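RctB replication initiator protein (Vibrio cholerae, PDB 5UBD) probably binds origin DNA through a winged-helix-like domain to start replication of the second chromosome, resembling plasmid initiators. Local coordinates at residues L8-R13 / R100-L105; H19-S24 / V63-L68; G92-I97 / H112-P117. The protein carries 1 engineered substitution. All coordinates share one frame; numbering follows the deposited sequence.

Contact 1: residues L8-R13 / R100-L105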
loop_
_atom_site.group_PDB
_atom_site.type_symbol
_atom_site.label_atom_id
_atom_site.label_comp_id
_atom_site.label_asym_id
_atom_site.label_seq_id
_atom_site.Cartn_x
_atom_site.Cartn_y
_atom_site.Cartn_z
ATOM N N LEU A 8 2.025 -15.509 5.062
ATOM C CA LEU A 8 2.376 -16.219 3.840
ATOM C C LEU A 8 1.610 -15.654 2.647
ATOM O O LEU A 8 0.375 -15.599 2.662
ATOM C CB LEU A 8 2.082 -17.711 3.994
ATOM C CG LEU A 8 2.148 -18.551 2.721
ATOM C CD1 LEU A 8 3.587 -18.751 2.275
ATOM C CD2 LEU A 8 1.441 -19.880 2.930
ATOM N N ILE A 9 2.349 -15.246 1.611
ATOM C CA ILE A 9 1.757 -14.866 0.332
ATOM C C ILE A 9 1.781 -16.072 -0.592
ATOM O O ILE A 9 2.803 -16.760 -0.709
ATOM C CB ILE A 9 2.506 -13.683 -0.302
ATOM C CG1 ILE A 9 2.610 -12.539 0.688
ATOM C CG2 ILE A 9 1.777 -13.195 -1.541
ATOM C CD1 ILE A 9 1.274 -12.061 1.195
ATOM N N LYS A 10 0.663 -16.324 -1.259
ATOM C CA LYS A 10 0.540 -17.451 -2.165
ATOM C C LYS A 10 0.675 -16.989 -3.612
ATOM O O LYS A 10 0.542 -15.805 -3.930
ATOM C CB LYS A 10 -0.793 -18.170 -1.944
ATOM C CG LYS A 10 -0.897 -18.829 -0.573
ATOM C CD LYS A 10 -2.285 -19.378 -0.304
ATOM C CE LYS A 10 -2.374 -19.971 1.097
ATOM N NZ LYS A 10 -3.752 -20.440 1.414
ATOM N N LEU A 11 0.966 -17.954 -4.485
ATOM C CA LEU A 11 1.106 -17.699 -5.910
ATOM C C LEU A 11 -0.178 -17.090 -6.474
ATOM O O LEU A 11 -1.262 -17.284 -5.920
ATOM C CB LEU A 11 1.442 -19.004 -6.635
ATOM C CG LEU A 11 2.889 -19.473 -6.497
ATOM C CD1 LEU A 11 2.997 -20.974 -6.707
ATOM C CD2 LEU A 11 3.758 -18.723 -7.492
ATOM N N PRO A 12 -0.087 -16.361 -7.602
ATOM C CA PRO A 12 1.079 -16.122 -8.463
ATOM C C PRO A 12 1.980 -14.972 -8.024
ATOM O O PRO A 12 2.809 -14.521 -8.818
ATOM C CB PRO A 12 0.440 -15.797 -9.813
ATOM C CG PRO A 12 -0.824 -15.102 -9.443
ATOM C CD PRO A 12 -1.309 -15.757 -8.166
ATOM N N ARG A 13 1.837 -14.510 -6.785
ATOM C CA ARG A 13 2.600 -13.358 -6.326
ATOM C C ARG A 13 4.025 -13.755 -5.955
ATOM O O ARG A 13 4.258 -14.811 -5.360
ATOM C CB ARG A 13 1.910 -12.702 -5.128
ATOM C CG ARG A 13 0.518 -12.165 -5.431
ATOM C CD ARG A 13 -0.011 -11.304 -4.286
ATOM N NE ARG A 13 -1.312 -10.717 -4.605
ATOM C CZ ARG A 13 -1.474 -9.609 -5.322
ATOM N NH1 ARG A 13 -0.418 -8.963 -5.796
ATOM N NH2 ARG A 13 -2.694 -9.146 -5.566
ATOM N N ARG A 100 6.437 -13.548 3.950
ATOM C CA ARG A 100 7.138 -14.685 3.370
ATOM C C ARG A 100 6.330 -15.202 2.191
ATOM O O ARG A 100 5.125 -15.434 2.315
ATOM C CB ARG A 100 7.344 -15.800 4.403
ATOM C CG ARG A 100 7.471 -17.189 3.800
ATOM C CD ARG A 100 7.689 -18.245 4.868
ATOM N NE ARG A 100 7.409 -19.587 4.363
ATOM C CZ ARG A 100 6.268 -20.234 4.566
ATOM N NH1 ARG A 100 5.299 -19.668 5.272
ATOM N NH2 ARG A 100 6.097 -21.448 4.070
ATOM N N PHE A 101 6.990 -15.373 1.049
ATOM C CA PHE A 101 6.346 -15.907 -0.140
ATOM C C PHE A 101 6.547 -17.416 -0.223
ATOM O O PHE A 101 7.560 -17.952 0.232
ATOM C CB PHE A 101 6.904 -15.248 -1.403
ATOM C CG PHE A 101 6.661 -13.768 -1.478
ATOM C CD1 PHE A 101 7.542 -12.875 -0.887
ATOM C CD2 PHE A 101 5.555 -13.268 -2.150
ATOM C CE1 PHE A 101 7.320 -11.511 -0.957
ATOM C CE2 PHE A 101 5.328 -11.903 -2.224
ATOM C CZ PHE A 101 6.211 -11.024 -1.627
ATOM N N GLU A 102 5.562 -18.103 -0.808
ATOM C CA GLU A 102 5.727 -19.523 -1.088
ATOM C C GLU A 102 6.600 -19.766 -2.309
ATOM O O GLU A 102 7.095 -20.883 -2.492
ATOM C CB GLU A 102 4.365 -20.202 -1.278
ATOM C CG GLU A 102 3.581 -19.752 -2.504
ATOM C CD GLU A 102 2.392 -20.657 -2.795
ATOM O OE1 GLU A 102 2.346 -21.773 -2.234
ATOM O OE2 GLU A 102 1.504 -20.258 -3.582
ATOM N N GLU A 103 6.806 -18.743 -3.136
ATOM C CA GLU A 103 7.676 -18.816 -4.306
ATOM C C GLU A 103 8.681 -17.676 -4.215
ATOM O O GLU A 103 8.312 -16.507 -4.375
ATOM C CB GLU A 103 6.865 -18.730 -5.599
ATOM C CG GLU A 103 7.705 -18.587 -6.858
ATOM C CD GLU A 103 8.554 -19.816 -7.140
ATOM O OE1 GLU A 103 8.093 -20.943 -6.855
ATOM O OE2 GLU A 103 9.687 -19.654 -7.642
ATOM N N GLY A 104 9.944 -18.010 -3.948
ATOM C CA GLY A 104 10.989 -17.009 -3.868
ATOM C C GLY A 104 11.190 -16.450 -2.472
ATOM O O GLY A 104 10.501 -16.795 -1.506
ATOM N N LEU A 105 12.174 -15.559 -2.376
ATOM C CA LEU A 105 12.561 -14.946 -1.117
ATOM C C LEU A 105 11.786 -13.653 -0.896
ATOM O O LEU A 105 11.306 -13.014 -1.835
ATOM C CB LEU A 105 14.066 -14.669 -1.087
ATOM C CG LEU A 105 14.968 -15.887 -1.320
ATOM C CD1 LEU A 105 16.410 -15.461 -1.560
ATOM C CD2 LEU A 105 14.880 -16.863 -0.153
HETATM O O HOH W 1 4.426 -16.585 -3.740
HETATM O O HOH W 2 -1.611 -19.415 -4.690
#
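Leu8 and Ile9 pair in parallel with Arg100 and Phe101 at one margin of the mixed sheet, where strand 8-9 is an outermost strand. Both backbone polar atoms of Ile9 bond to the same strand, to the residues before and after Phe101, as in a parallel pair. Its N donates to Arg100 O at 2.9 Å, and its O accepts from Glu102 N at 3.1 Å.

On one face, Leu8 lays CD1 over the guanidinium of Arg100, off toward its rim, with NH1 nearest at 3.6 Å. The extended arginine chain brings the flat group to this methyl. On the other face, Ile9 and Phe101 lie side by side and point the same way. Ile9 CB meets Phe101 CD2 at 3.6 Å, and Ile9 CG2 also meets CD2 and CE2 of that ring.

Past the paired residues, Glu102 takes over. Its CG sits between the backbone N and the carbonyl carbon (chi1 66°), and the chain then extends across to the other segment. There Glu102 OE2 accepts from Leu11 N through its anti lone pair. At 2.5 Å from Leu11 N to Glu102 OE2 this bond is unusually short, and its details are doubtful. The side chain of Leu11 crosses Glu102 at about a right angle and sets CD2 against Glu103 CB at 3.6 Å.

The Arg13 guanidinium leaves the contact for salt bridges with Asp60 and Glu67. Ile9 and Phe101 both pack on Leu20 of strand 20-22, and Ile9 also touches Leu62 of strand 62-64.

Contact 2: residues H19-S24 / V63-L68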
loop_
_atom_site.group_PDB
_atom_site.type_symbol
_atom_site.label_atom_id
_atom_site.label_comp_id
_atom_site.label_asym_id
_atom_site.label_seq_id
_atom_site.Cartn_x
_atom_site.Cartn_y
_atom_site.Cartn_z
ATOM N N HIS A 19 6.327 -4.102 -2.970
ATOM C CA HIS A 19 5.637 -4.005 -1.691
ATOM C C HIS A 19 4.154 -4.330 -1.847
ATOM O O HIS A 19 3.556 -4.133 -2.909
ATOM C CB HIS A 19 5.803 -2.606 -1.097
ATOM C CG HIS A 19 7.189 -2.310 -0.613
ATOM N ND1 HIS A 19 7.773 -2.988 0.436
ATOM C CD2 HIS A 19 8.099 -1.394 -1.022
ATOM C CE1 HIS A 19 8.985 -2.507 0.648
ATOM N NE2 HIS A 19 9.208 -1.540 -0.225
ATOM N N LEU A 20 3.564 -4.844 -0.772
ATOM C CA LEU A 20 2.173 -5.269 -0.771
ATOM C C LEU A 20 1.344 -4.380 0.148
ATOM O O LEU A 20 1.844 -3.837 1.136
ATOM C CB LEU A 20 2.046 -6.731 -0.334
ATOM C CG LEU A 20 2.705 -7.757 -1.263
ATOM C CD1 LEU A 20 2.805 -9.108 -0.583
ATOM C CD2 LEU A 20 1.918 -7.875 -2.554
ATOM N N PHE A 21 0.065 -4.244 -0.193
ATOM C CA PHE A 21 -0.885 -3.455 0.576
ATOM C C PHE A 21 -2.124 -4.295 0.834
ATOM O O PHE A 21 -2.673 -4.897 -0.092
ATOM C CB PHE A 21 -1.256 -2.169 -0.161
ATOM C CG PHE A 21 -0.086 -1.281 -0.442
ATOM C CD1 PHE A 21 0.335 -0.352 0.500
ATOM C CD2 PHE A 21 0.606 -1.381 -1.641
ATOM C CE1 PHE A 21 1.423 0.466 0.247
ATOM C CE2 PHE A 21 1.693 -0.573 -1.897
ATOM C CZ PHE A 21 2.103 0.356 -0.953
ATOM N N GLU A 22 -2.554 -4.340 2.089
ATOM C CA GLU A 22 -3.730 -5.112 2.462
ATOM C C GLU A 22 -4.994 -4.312 2.165
ATOM O O GLU A 22 -5.130 -3.164 2.602
ATOM C CB GLU A 22 -3.649 -5.490 3.940
ATOM C CG GLU A 22 -4.839 -6.253 4.481
ATOM C CD GLU A 22 -4.638 -6.662 5.930
ATOM O OE1 GLU A 22 -3.674 -7.408 6.209
ATOM O OE2 GLU A 22 -5.431 -6.225 6.791
ATOM N N VAL A 23 -5.915 -4.920 1.415
ATOM C CA VAL A 23 -7.132 -4.231 1.003
ATOM C C VAL A 23 -8.037 -4.007 2.205
ATOM O O VAL A 23 -8.190 -4.882 3.069
ATOM C CB VAL A 23 -7.850 -5.034 -0.096
ATOM C CG1 VAL A 23 -9.199 -4.413 -0.429
ATOM C CG2 VAL A 23 -6.982 -5.112 -1.339
ATOM N N SER A 24 -8.652 -2.825 2.262
ATOM C CA SER A 24 -9.499 -2.434 3.383
ATOM C C SER A 24 -10.658 -1.606 2.854
ATOM O O SER A 24 -10.442 -0.550 2.255
ATOM C CB SER A 24 -8.704 -1.636 4.420
ATOM O OG SER A 24 -9.548 -1.141 5.446
ATOM N N VAL A 63 -2.947 -5.890 -2.974
ATOM C CA VAL A 63 -2.554 -5.101 -4.136
ATOM C C VAL A 63 -1.048 -4.900 -4.057
ATOM O O VAL A 63 -0.525 -4.528 -3.001
ATOM C CB VAL A 63 -3.270 -3.734 -4.188
ATOM C CG1 VAL A 63 -2.839 -2.956 -5.423
ATOM C CG2 VAL A 63 -4.776 -3.907 -4.166
ATOM N N SER A 64 -0.349 -5.145 -5.158
ATOM C CA SER A 64 1.100 -5.022 -5.169
ATOM C C SER A 64 1.519 -3.746 -5.885
ATOM O O SER A 64 0.740 -3.124 -6.611
ATOM C CB SER A 64 1.754 -6.238 -5.839
ATOM O OG SER A 64 1.640 -6.165 -7.251
ATOM N N THR A 65 2.779 -3.364 -5.663
ATOM C CA THR A 65 3.324 -2.175 -6.312
ATOM C C THR A 65 3.267 -2.293 -7.832
ATOM O O THR A 65 2.880 -1.340 -8.521
ATOM C CB THR A 65 4.762 -1.946 -5.842
ATOM O OG1 THR A 65 4.749 -1.517 -4.476
ATOM C CG2 THR A 65 5.454 -0.898 -6.701
ATOM N N THR A 66 3.640 -3.458 -8.371
ATOM C CA THR A 66 3.571 -3.668 -9.815
ATOM C C THR A 66 2.152 -3.482 -10.335
ATOM O O THR A 66 1.944 -2.879 -11.397
ATOM C CB THR A 66 4.100 -5.060 -10.168
ATOM O OG1 THR A 66 5.497 -5.127 -9.860
ATOM C CG2 THR A 66 3.903 -5.362 -11.649
ATOM N N GLU A 67 1.157 -3.971 -9.589
ATOM C CA GLU A 67 -0.233 -3.738 -9.970
ATOM C C GLU A 67 -0.548 -2.250 -10.023
ATOM O O GLU A 67 -1.292 -1.798 -10.899
ATOM C CB GLU A 67 -1.173 -4.451 -9.002
ATOM C CG GLU A 67 -1.187 -5.958 -9.152
ATOM C CD GLU A 67 -2.155 -6.623 -8.191
ATOM O OE1 GLU A 67 -1.753 -6.927 -7.048
ATOM O OE2 GLU A 67 -3.324 -6.828 -8.579
ATOM N N LEU A 68 0.013 -1.471 -9.093
ATOM C CA LEU A 68 -0.210 -0.029 -9.111
ATOM C C LEU A 68 0.457 0.616 -10.322
ATOM O O LEU A 68 -0.107 1.528 -10.938
ATOM C CB LEU A 68 0.307 0.600 -7.815
ATOM C CG LEU A 68 -0.337 0.131 -6.506
ATOM C CD1 LEU A 68 0.433 0.667 -5.308
ATOM C CD2 LEU A 68 -1.787 0.566 -6.438
#
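Phe21 pairs with Val63 across an antiparallel strand pair, and its side chain lies on the Val63 face of the sheet and meets helix 65-70 near its tip. The backbone bonds run both ways: Phe21 N donates to Val63 O at 2.9 Å, and Val63 N donates to Phe21 O at 3.1 Å. Phe21 CB lies 3.8 Å from Val63 O. CG is turned anti to the carbonyl carbon (chi1 -60°), which leaves the ring edge beside that same oxygen, with CD2 nearest. Farther out, CE2 meets Leu68 CD1 at 3.8 Å, the two side chains crossing at about a right angle. CE2 also comes near Thr65 OG1. The Phe21 side chain further touches Leu85 of helix 78-91 and Ile51 of helix 42-55. Next to this pair, Val23 and Val63 meet through their CG2 methyls at 3.8 Å.

Thr65 grips the carbonyl of His19 twice. Its N meets His19 O at 3.0 Å, nearly in line with the C=O bond. Its OG1 also donates to His19 O, at 3.3 Å, from a direction tilted 30° out of the carbonyl plane. The first turn of the helix is thus tied to the start of strand 20-22.

On the face opposite Phe21 and Val63, Leu20 sets CD2 on Ser64 CB.

Ser64 is the N-cap of the helix. Its OG accepts from Glu67 N, and Ser64 N donates to Glu67 OE1, which is met from above the carboxylate plane. Arg54 forms a salt bridge with Glu67. Ser64 and Glu67 thus form a capping box, placed where strand 62-64 turns into helix 65-70 within the helix-turn-helix family domain.

Contact 3: residues G92-I97 / H112-P117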
loop_
_atom_site.group_PDB
_atom_site.type_symbol
_atom_site.label_atom_id
_atom_site.label_comp_id
_atom_site.label_asym_id
_atom_site.label_seq_id
_atom_site.Cartn_x
_atom_site.Cartn_y
_atom_site.Cartn_z
ATOM N N GLY A 92 2.853 7.572 9.551
ATOM C CA GLY A 92 2.198 6.563 10.354
ATOM C C GLY A 92 0.901 6.035 9.788
ATOM O O GLY A 92 0.097 5.479 10.547
ATOM N N LEU A 93 0.669 6.191 8.482
ATOM C CA LEU A 93 -0.570 5.733 7.869
ATOM C C LEU A 93 -0.598 4.230 7.654
ATOM O O LEU A 93 -1.685 3.661 7.520
ATOM C CB LEU A 93 -0.787 6.438 6.528
ATOM C CG LEU A 93 -0.682 7.960 6.532
ATOM C CD1 LEU A 93 -0.825 8.499 5.117
ATOM C CD2 LEU A 93 -1.735 8.553 7.446
ATOM N N PHE A 94 0.565 3.582 7.624
ATOM C CA PHE A 94 0.685 2.167 7.310
ATOM C C PHE A 94 1.446 1.445 8.413
ATOM O O PHE A 94 2.414 1.978 8.966
ATOM C CB PHE A 94 1.419 1.951 5.983
ATOM C CG PHE A 94 0.595 2.259 4.769
ATOM C CD1 PHE A 94 -0.490 1.462 4.431
ATOM C CD2 PHE A 94 0.927 3.320 3.943
ATOM C CE1 PHE A 94 -1.242 1.736 3.304
ATOM C CE2 PHE A 94 0.181 3.597 2.816
ATOM C CZ PHE A 94 -0.906 2.805 2.495
ATOM N N LYS A 95 1.012 0.224 8.710
ATOM C CA LYS A 95 1.730 -0.676 9.601
ATOM C C LYS A 95 2.469 -1.708 8.756
ATOM O O LYS A 95 1.851 -2.415 7.954
ATOM C CB LYS A 95 0.775 -1.362 10.577
ATOM C CG LYS A 95 1.440 -2.445 11.418
ATOM C CD LYS A 95 0.434 -3.169 12.301
ATOM C CE LYS A 95 1.111 -4.261 13.118
ATOM N NZ LYS A 95 2.258 -3.731 13.917
ATOM N N GLN A 96 3.785 -1.785 8.933
ATOM C CA GLN A 96 4.606 -2.708 8.158
ATOM C C GLN A 96 4.565 -4.099 8.784
ATOM O O GLN A 96 4.772 -4.251 9.992
ATOM C CB GLN A 96 6.041 -2.193 8.074
ATOM C CG GLN A 96 6.170 -0.860 7.347
ATOM C CD GLN A 96 7.446 -0.113 7.700
ATOM O OE1 GLN A 96 8.320 0.081 6.857
ATOM N NE2 GLN A 96 7.550 0.321 8.950
ATOM N N ILE A 97 4.295 -5.107 7.966
ATOM C CA ILE A 97 4.103 -6.478 8.423
ATOM C C ILE A 97 5.145 -7.355 7.730
ATOM O O ILE A 97 5.256 -7.305 6.507
ATOM C CB ILE A 97 2.690 -7.002 8.127
ATOM C CG1 ILE A 97 1.653 -6.153 8.866
ATOM C CG2 ILE A 97 2.572 -8.482 8.492
ATOM C CD1 ILE A 97 0.228 -6.511 8.536
ATOM N N HIS A 112 1.708 -3.885 3.927
ATOM C CA HIS A 112 1.351 -2.617 4.555
ATOM C C HIS A 112 -0.146 -2.559 4.814
ATOM O O HIS A 112 -0.952 -2.729 3.892
ATOM C CB HIS A 112 1.788 -1.434 3.690
ATOM C CG HIS A 112 3.267 -1.383 3.451
ATOM N ND1 HIS A 112 3.916 -2.265 2.613
ATOM C CD2 HIS A 112 4.223 -0.565 3.951
ATOM C CE1 HIS A 112 5.208 -1.987 2.602
ATOM N NE2 HIS A 112 5.421 -0.962 3.405
ATOM N N ARG A 113 -0.511 -2.296 6.063
ATOM C CA ARG A 113 -1.899 -2.277 6.496
ATOM C C ARG A 113 -2.290 -0.862 6.895
ATOM O O ARG A 113 -1.558 -0.201 7.642
ATOM C CB ARG A 113 -2.108 -3.241 7.665
ATOM C CG ARG A 113 -3.494 -3.196 8.281
ATOM C CD ARG A 113 -3.597 -4.209 9.406
ATOM N NE ARG A 113 -3.451 -5.571 8.901
ATOM C CZ ARG A 113 -3.124 -6.620 9.647
ATOM N NH1 ARG A 113 -2.894 -6.471 10.946
ATOM N NH2 ARG A 113 -3.017 -7.819 9.092
ATOM N N PHE A 114 -3.435 -0.403 6.392
ATOM C CA PHE A 114 -3.941 0.913 6.764
ATOM C C PHE A 114 -4.219 0.971 8.258
ATOM O O PHE A 114 -4.717 0.012 8.853
ATOM C CB PHE A 114 -5.221 1.241 5.991
ATOM C CG PHE A 114 -4.989 1.601 4.554
ATOM C CD1 PHE A 114 -4.663 2.898 4.195
ATOM C CD2 PHE A 114 -5.102 0.642 3.560
ATOM C CE1 PHE A 114 -4.454 3.237 2.868
ATOM C CE2 PHE A 114 -4.889 0.971 2.232
ATOM C CZ PHE A 114 -4.570 2.271 1.885
ATOM N N ILE A 115 -3.905 2.115 8.859
ATOM C CA ILE A 115 -4.067 2.333 10.289
ATOM C C ILE A 115 -5.275 3.230 10.514
ATOM O O ILE A 115 -5.460 4.231 9.811
ATOM C CB ILE A 115 -2.789 2.940 10.903
ATOM C CG1 ILE A 115 -1.644 1.925 10.823
ATOM C CG2 ILE A 115 -3.033 3.379 12.336
ATOM C CD1 ILE A 115 -0.339 2.410 11.384
ATOM N N ASN A 116 -6.101 2.854 11.485
ATOM C CA ASN A 116 -7.287 3.627 11.828
ATOM C C ASN A 116 -6.892 5.045 12.237
ATOM O O ASN A 116 -5.994 5.216 13.073
ATOM C CB ASN A 116 -8.040 2.937 12.964
ATOM C CG ASN A 116 -9.467 3.429 13.113
ATOM O OD1 ASN A 116 -9.754 4.618 12.979
ATOM N ND2 ASN A 116 -10.373 2.505 13.393
ATOM N N PRO A 117 -7.517 6.077 11.666
ATOM C CA PRO A 117 -7.146 7.457 12.027
ATOM C C PRO A 117 -7.364 7.806 13.490
ATOM O O PRO A 117 -6.640 8.659 14.018
ATOM C CB PRO A 117 -8.029 8.311 11.104
ATOM C CG PRO A 117 -9.056 7.369 10.535
ATOM C CD PRO A 117 -8.417 6.032 10.507
HETATM O O HOH W 3 8.042 -0.431 3.942
#
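Phe94 and Phe114 make the tight part of this hairpin contact, while Lys95 on the other face and Gln96 at the margin of the aromatic face are exposed. The two phenylalanines extend side by side. Phe94 CE1 sits over the centre of the Phe114 ring, 3.6 Å from CE1 of Phe114. The planes are inclined at 49°, so the pair is oblique. Beside it, Phe94 CD1 rests on His112 CB at 3.8 Å.

The backbones are held by a paired exchange. Lys95 N donates to Arg113 O at 2.8 Å, and Arg113 N donates to Lys95 O at 3.0 Å. Leu93 O takes a further bond from Ile115 N as strand 94-101 begins. Ile115 CG1 stands anti to the carbonyl carbon (chi1 -66°), and CD1 reaches back to 3.2 Å from Gly92 O. Gly92 itself is the C-prime residue of the Schellman motif that ends helix 78-91.

The face of Lys95 and Arg113 is more open. Ile97 CD1 lies over the centre of the Arg113 guanidinium, 3.5 Å from CZ, and Glu22 holds this group by a salt bridge. The Lys95 amine makes no contact with segment 112-117. At the rim of the aromatic face, Gln96 runs alongside His112, with CG 3.9 Å from His112 CD2. A water joins Gln96 OE1 to His112 NE2, while His112 ND1 bonds to Leu20 O.

Helix 78-91 packs on Phe94 and His112 through Leu85. Helix 42-55 meets Phe114 through Met48 and Ile51, and strand 20-22 borders strand 111-114.

In the fold
All three contacts belong to one mixed sheet of strand order 8-9, 94-101, 111-114, 20-22, 62-64. Contact 1 joins the first and second strands, contact 3 the second and third, contact 2 the fourth and fifth. Centres of contacts 1 and 2 are about 14 Å apart, of 2 and 3 about 13 Å, of 1 and 3 about 21 Å. Both segments of contact 2 precede those of contact 3 and lie between those of contact 1; the segments of contacts 1 and 3 alternate along the chain. Strand 20-22 meets strand 111-114 directly. The sheet thus joins the N-terminal strand to the late hairpin 94-101/111-114, with helices 42-55 and 78-91 packed on it, in a probable DNA-binding domain.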